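Local structure of Hen1 (Anabaena variabilis, 3JWH) at the S-adenosyl-L-homocysteine site. The protein catalyses the S-adenosyl-L-methionine-dependent 2'-O-methylation of the 3'-terminal nucleotide of RNA. Sequence-based numbering; all coordinates share one arbitrary frame.

The S-adenosyl-L-homocysteine site. Residues 37-39, 42-43, 60-62, 91-93, 109-111, 114-115. With SAH (S-adenosyl-L-homocysteine), chain B.
S-adenosyl-L-homocysteine (SAH), the product left when the methyl donor has given up its methyl group, lies extended across the strand ends of a class I, Rossmann-like methyltransferase, largely buried by protein. Asp60, the acidic residue closing strand 55-60, holds the ribose. Its CG is anti to the backbone N (chi1 -151°), which brings the carboxylate up to the diol. Asp60 OD1 takes the ribose 2'-hydroxyl O2' on its syn lone pair at 2.9 Å and the backbone N of Ser62 on its anti lone pair at 3.0 Å; the ribose 3'-hydroxyl O3' also hydrogen-bonds to OD1, at 3.0 Å. OD2 is met from above the carboxylate plane by Gly39 N, 2.9 Å away, tying Asp60 to the glycine-rich loop of Gly37, Cys38 and Gly39. An alanine in place of Asp60 would probably loosen ribose and loop together, since the carboxylate that accepts from the sugar, Gly39 N and Ser62 N would be gone.

The adenine is sandwiched between aliphatic groups. Val61 lays CG1 over one face, 3.6 Å from the six-membered ring centroid, while Leu93 brings its branch carbon CG over the other. Leu93 also recognises adenine N1 through its backbone N at 2.7 Å, though that bond is bent (140° at H). At the other end, the homocysteine amino group N is shared by two carbonyls, Gly37 O and Ile109 O, the latter at 2.9 Å and approached along a lone pair. His114 brings imidazole CD2 to 3.7 Å from SAH C5', beside the sulfur. Glu110 and His114 belong to the metal-binding Glu/His motif of Hen1 enzymes, though no metal is modelled. The site holds the cofactor product and presumably places the donor's methyl likewise for transfer to the 2'-hydroxyl at the RNA 3' end.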
ATOM      1  N   GLY A  37      -4.779   1.533   5.397  1.00 20.44           N
ATOM      2  CA  GLY A  37      -5.028   2.934   5.126  1.00 21.23           C
ATOM      3  C   GLY A  37      -5.692   2.929   3.761  1.00 22.41           C
ATOM      4  O   GLY A  37      -5.319   3.676   2.861  1.00 22.36           O
ATOM      5  N   CYS A  38      -6.695   2.075   3.616  1.00 21.28           N
ATOM      6  CA  CYS A  38      -7.400   1.903   2.353  1.00 22.30           C
ATOM      7  C   CYS A  38      -8.207   3.095   1.828  1.00 23.46           C
ATOM      8  O   CYS A  38      -8.560   3.132   0.652  1.00 26.16           O
ATOM      9  CB  CYS A  38      -8.301   0.672   2.445  1.00 21.53           C
ATOM     10  SG  CYS A  38      -9.718   0.878   3.525  1.00 18.34           S
ATOM     11  N   GLY A  39      -8.505   4.058   2.688  1.00 22.77           N
ATOM     12  CA  GLY A  39      -9.266   5.205   2.238  1.00 24.28           C
ATOM     13  C   GLY A  39     -10.593   4.825   1.604  1.00 25.89           C
ATOM     14  O   GLY A  39     -11.283   3.919   2.079  1.00 26.02           O
ATOM     15  N   ASN A  42     -10.137   2.770  -3.549  1.00 26.09           N
ATOM     16  CA  ASN A  42      -9.778   2.794  -4.964  1.00 27.82           C
ATOM     17  C   ASN A  42      -9.089   1.496  -5.346  1.00 25.71           C
ATOM     18  O   ASN A  42      -9.511   0.815  -6.277  1.00 26.25           O
ATOM     19  CB  ASN A  42      -8.893   3.997  -5.272  1.00 30.61           C
ATOM     20  CG  ASN A  42      -9.654   5.302  -5.187  1.00 35.83           C
ATOM     21  OD1 ASN A  42     -10.859   5.347  -5.473  1.00 38.34           O
ATOM     22  ND2 ASN A  42      -8.961   6.382  -4.808  1.00 37.91           N
ATOM     23  N   LEU A  43      -8.046   1.132  -4.605  1.00 23.44           N
ATOM     24  CA  LEU A  43      -7.359  -0.114  -4.887  1.00 22.04           C
ATOM     25  C   LEU A  43      -8.254  -1.313  -4.541  1.00 22.07           C
ATOM     26  O   LEU A  43      -8.227  -2.333  -5.236  1.00 20.71           O
ATOM     27  CB  LEU A  43      -6.047  -0.191  -4.106  1.00 21.25           C
ATOM     28  CG  LEU A  43      -5.371  -1.561  -4.170  1.00 24.56           C
ATOM     29  CD1 LEU A  43      -4.961  -1.881  -5.605  1.00 27.36           C
ATOM     30  CD2 LEU A  43      -4.167  -1.575  -3.254  1.00 26.53           C
ATOM     31  N   ASP A  60      -8.839   1.065   7.723  1.00 16.89           N
ATOM     32  CA  ASP A  60      -8.689   2.516   7.851  1.00 16.85           C
ATOM     33  C   ASP A  60      -9.221   2.993   9.195  1.00 17.72           C
ATOM     34  O   ASP A  60     -10.162   2.417   9.729  1.00 19.21           O
ATOM     35  CB  ASP A  60      -9.427   3.260   6.733  1.00 19.04           C
ATOM     36  CG  ASP A  60      -8.769   4.599   6.405  1.00 19.57           C
ATOM     37  OD1 ASP A  60      -9.008   5.599   7.112  1.00 21.31           O
ATOM     38  OD2 ASP A  60      -7.980   4.632   5.443  1.00 22.53           O
ATOM     39  N   VAL A  61      -8.631   4.050   9.746  1.00 18.36           N
ATOM     40  CA  VAL A  61      -9.104   4.559  11.024  1.00 17.23           C
ATOM     41  C   VAL A  61     -10.339   5.437  10.850  1.00 18.34           C
ATOM     42  O   VAL A  61     -11.112   5.654  11.798  1.00 16.20           O
ATOM     43  CB  VAL A  61      -7.983   5.337  11.785  1.00 16.85           C
ATOM     44  CG1 VAL A  61      -7.690   6.663  11.127  1.00 14.41           C
ATOM     45  CG2 VAL A  61      -8.383   5.517  13.256  1.00 17.67           C
ATOM     46  N   SER A  62     -10.555   5.914   9.620  1.00 16.93           N
ATOM     47  CA  SER A  62     -11.704   6.772   9.356  1.00 17.22           C
ATOM     48  C   SER A  62     -13.003   6.044   8.974  1.00 19.45           C
ATOM     49  O   SER A  62     -13.047   5.272   8.014  1.00 19.47           O
ATOM     50  CB  SER A  62     -11.343   7.799   8.286  1.00 16.40           C
ATOM     51  OG  SER A  62     -12.508   8.356   7.722  1.00 17.20           O
ATOM     52  N   GLY A  91      -9.829   0.701  12.169  1.00 21.56           N
ATOM     53  CA  GLY A  91      -8.747   0.511  13.117  1.00 21.28           C
ATOM     54  C   GLY A  91      -7.539   1.360  12.774  1.00 21.31           C
ATOM     55  O   GLY A  91      -7.347   1.725  11.619  1.00 24.92           O
ATOM     56  N   ALA A  92      -6.740   1.686  13.781  1.00 23.01           N
ATOM     57  CA  ALA A  92      -5.529   2.470  13.595  1.00 24.61           C
ATOM     58  C   ALA A  92      -4.411   1.537  13.134  1.00 25.51           C
ATOM     59  O   ALA A  92      -4.375   0.367  13.509  1.00 27.18           O
ATOM     60  CB  ALA A  92      -5.152   3.138  14.891  1.00 25.04           C
ATOM     61  N   LEU A  93      -3.488   2.059  12.337  1.00 28.51           N
ATOM     62  CA  LEU A  93      -2.398   1.245  11.795  1.00 27.96           C
ATOM     63  C   LEU A  93      -1.272   1.025  12.777  1.00 28.60           C
ATOM     64  O   LEU A  93      -0.408   0.174  12.569  1.00 29.16           O
ATOM     65  CB  LEU A  93      -1.835   1.901  10.533  1.00 29.01           C
ATOM     66  CG  LEU A  93      -2.818   2.096   9.374  1.00 28.49           C
ATOM     67  CD1 LEU A  93      -2.155   2.887   8.251  1.00 28.76           C
ATOM     68  CD2 LEU A  93      -3.291   0.748   8.882  1.00 30.37           C
ATOM     69  N   ILE A 109      -0.489   2.380   0.404  1.00 18.63           N
ATOM     70  CA  ILE A 109      -0.501   3.324  -0.708  1.00 21.29           C
ATOM     71  C   ILE A 109      -0.772   4.764  -0.335  1.00 22.33           C
ATOM     72  O   ILE A 109      -1.865   5.106   0.126  1.00 25.05           O
ATOM     73  CB  ILE A 109      -1.544   2.900  -1.742  1.00 22.40           C
ATOM     74  CG1 ILE A 109      -1.434   1.399  -1.980  1.00 22.87           C
ATOM     75  CG2 ILE A 109      -1.319   3.645  -3.067  1.00 26.44           C
ATOM     76  CD1 ILE A 109      -0.055   0.930  -2.446  1.00 22.65           C
ATOM     77  N   GLU A 110       0.231   5.610  -0.540  1.00 22.76           N
ATOM     78  CA  GLU A 110       0.102   7.024  -0.224  1.00 27.57           C
ATOM     79  C   GLU A 110      -0.368   7.182   1.222  1.00 29.25           C
ATOM     80  O   GLU A 110      -1.316   7.923   1.514  1.00 29.48           O
ATOM     81  CB  GLU A 110      -0.894   7.685  -1.184  1.00 28.23           C
ATOM     82  CG  GLU A 110      -0.614   7.383  -2.674  1.00 33.73           C
ATOM     83  CD  GLU A 110       0.772   7.850  -3.153  1.00 34.86           C
ATOM     84  OE1 GLU A 110       1.034   9.075  -3.165  1.00 39.64           O
ATOM     85  OE2 GLU A 110       1.599   6.992  -3.522  1.00 36.64           O
ATOM     86  N   VAL A 111       0.306   6.478   2.126  1.00 28.59           N
ATOM     87  CA  VAL A 111      -0.036   6.533   3.536  1.00 28.62           C
ATOM     88  C   VAL A 111       1.065   7.108   4.412  1.00 28.25           C
ATOM     89  O   VAL A 111       0.787   7.948   5.257  1.00 28.19           O
ATOM     90  CB  VAL A 111      -0.412   5.123   4.083  1.00 27.19           C
ATOM     91  CG1 VAL A 111      -0.504   5.147   5.597  1.00 29.57           C
ATOM     92  CG2 VAL A 111      -1.746   4.687   3.520  1.00 28.16           C
ATOM     93  N   HIS A 114       1.485  10.878   5.582  1.00 34.55           N
ATOM     94  CA  HIS A 114       0.558  11.438   6.564  1.00 37.44           C
ATOM     95  C   HIS A 114       0.759  10.891   7.979  1.00 38.84           C
ATOM     96  O   HIS A 114      -0.150  10.947   8.803  1.00 40.77           O
ATOM     97  CB  HIS A 114      -0.901  11.189   6.145  1.00 38.92           C
ATOM     98  CG  HIS A 114      -1.173  11.424   4.691  1.00 41.29           C
ATOM     99  ND1 HIS A 114      -0.894  12.618   4.059  1.00 41.71           N
ATOM    100  CD2 HIS A 114      -1.707  10.615   3.745  1.00 41.97           C
ATOM    101  CE1 HIS A 114      -1.247  12.534   2.788  1.00 43.73           C
ATOM    102  NE2 HIS A 114      -1.743  11.329   2.571  1.00 43.87           N
ATOM    103  N   LEU A 115       1.930  10.344   8.264  1.00 39.28           N
ATOM    104  CA  LEU A 115       2.200   9.823   9.602  1.00 39.62           C
ATOM    105  C   LEU A 115       3.318  10.632  10.234  1.00 40.08           C
ATOM    106  O   LEU A 115       4.321  10.917   9.583  1.00 39.61           O
ATOM    107  CB  LEU A 115       2.630   8.355   9.540  1.00 38.35           C
ATOM    108  CG  LEU A 115       1.599   7.300   9.143  1.00 38.71           C
ATOM    109  CD1 LEU A 115       2.269   5.939   9.100  1.00 36.67           C
ATOM    110  CD2 LEU A 115       0.448   7.295  10.136  1.00 38.37           C
TER
HETATM  111  N   SAH B   1      -4.677   4.549  -0.087  1.00 50.52           N
HETATM  112  CA  SAH B   1      -5.830   5.367  -0.494  1.00 51.85           C
HETATM  113  CB  SAH B   1      -5.597   6.819  -0.070  1.00 49.42           C
HETATM  114  CG  SAH B   1      -5.363   6.903   1.438  1.00 47.36           C
HETATM  115  SD  SAH B   1      -5.007   8.592   2.049  1.00 44.38           S
HETATM  116  C   SAH B   1      -5.986   5.316  -2.015  1.00 53.04           C
HETATM  117  O   SAH B   1      -5.436   6.232  -2.663  1.00 52.89           O
HETATM  118  OXT SAH B   1      -6.650   4.368  -2.490  1.00 55.73           O
HETATM  119  C5' SAH B   1      -4.404   8.123   3.711  1.00 39.44           C
HETATM  120  C4' SAH B   1      -5.335   7.103   4.370  1.00 35.87           C
HETATM  121  O4' SAH B   1      -4.687   6.578   5.542  1.00 35.05           O
HETATM  122  C3' SAH B   1      -6.626   7.783   4.835  1.00 34.27           C
HETATM  123  O3' SAH B   1      -7.732   6.892   4.674  1.00 31.98           O
HETATM  124  C2' SAH B   1      -6.333   8.008   6.318  1.00 33.32           C
HETATM  125  O2' SAH B   1      -7.567   8.062   7.038  1.00 30.95           O
HETATM  126  C1' SAH B   1      -5.629   6.687   6.618  1.00 32.76           C
HETATM  127  N9  SAH B   1      -4.891   6.727   7.900  1.00 35.85           N
HETATM  128  C8  SAH B   1      -4.082   7.704   8.302  1.00 35.19           C
HETATM  129  N7  SAH B   1      -3.563   7.393   9.487  1.00 33.88           N
HETATM  130  C5  SAH B   1      -4.044   6.207   9.845  1.00 34.24           C
HETATM  131  C6  SAH B   1      -3.875   5.388  10.950  1.00 31.94           C
HETATM  132  N6  SAH B   1      -3.080   5.763  11.952  1.00 32.80           N
HETATM  133  N1  SAH B   1      -4.529   4.225  11.002  1.00 32.66           N
HETATM  134  C2  SAH B   1      -5.333   3.849  10.016  1.00 35.12           C
HETATM  135  N3  SAH B   1      -5.519   4.603   8.951  1.00 30.57           N
HETATM  136  C4  SAH B   1      -4.894   5.782   8.832  1.00 32.87           C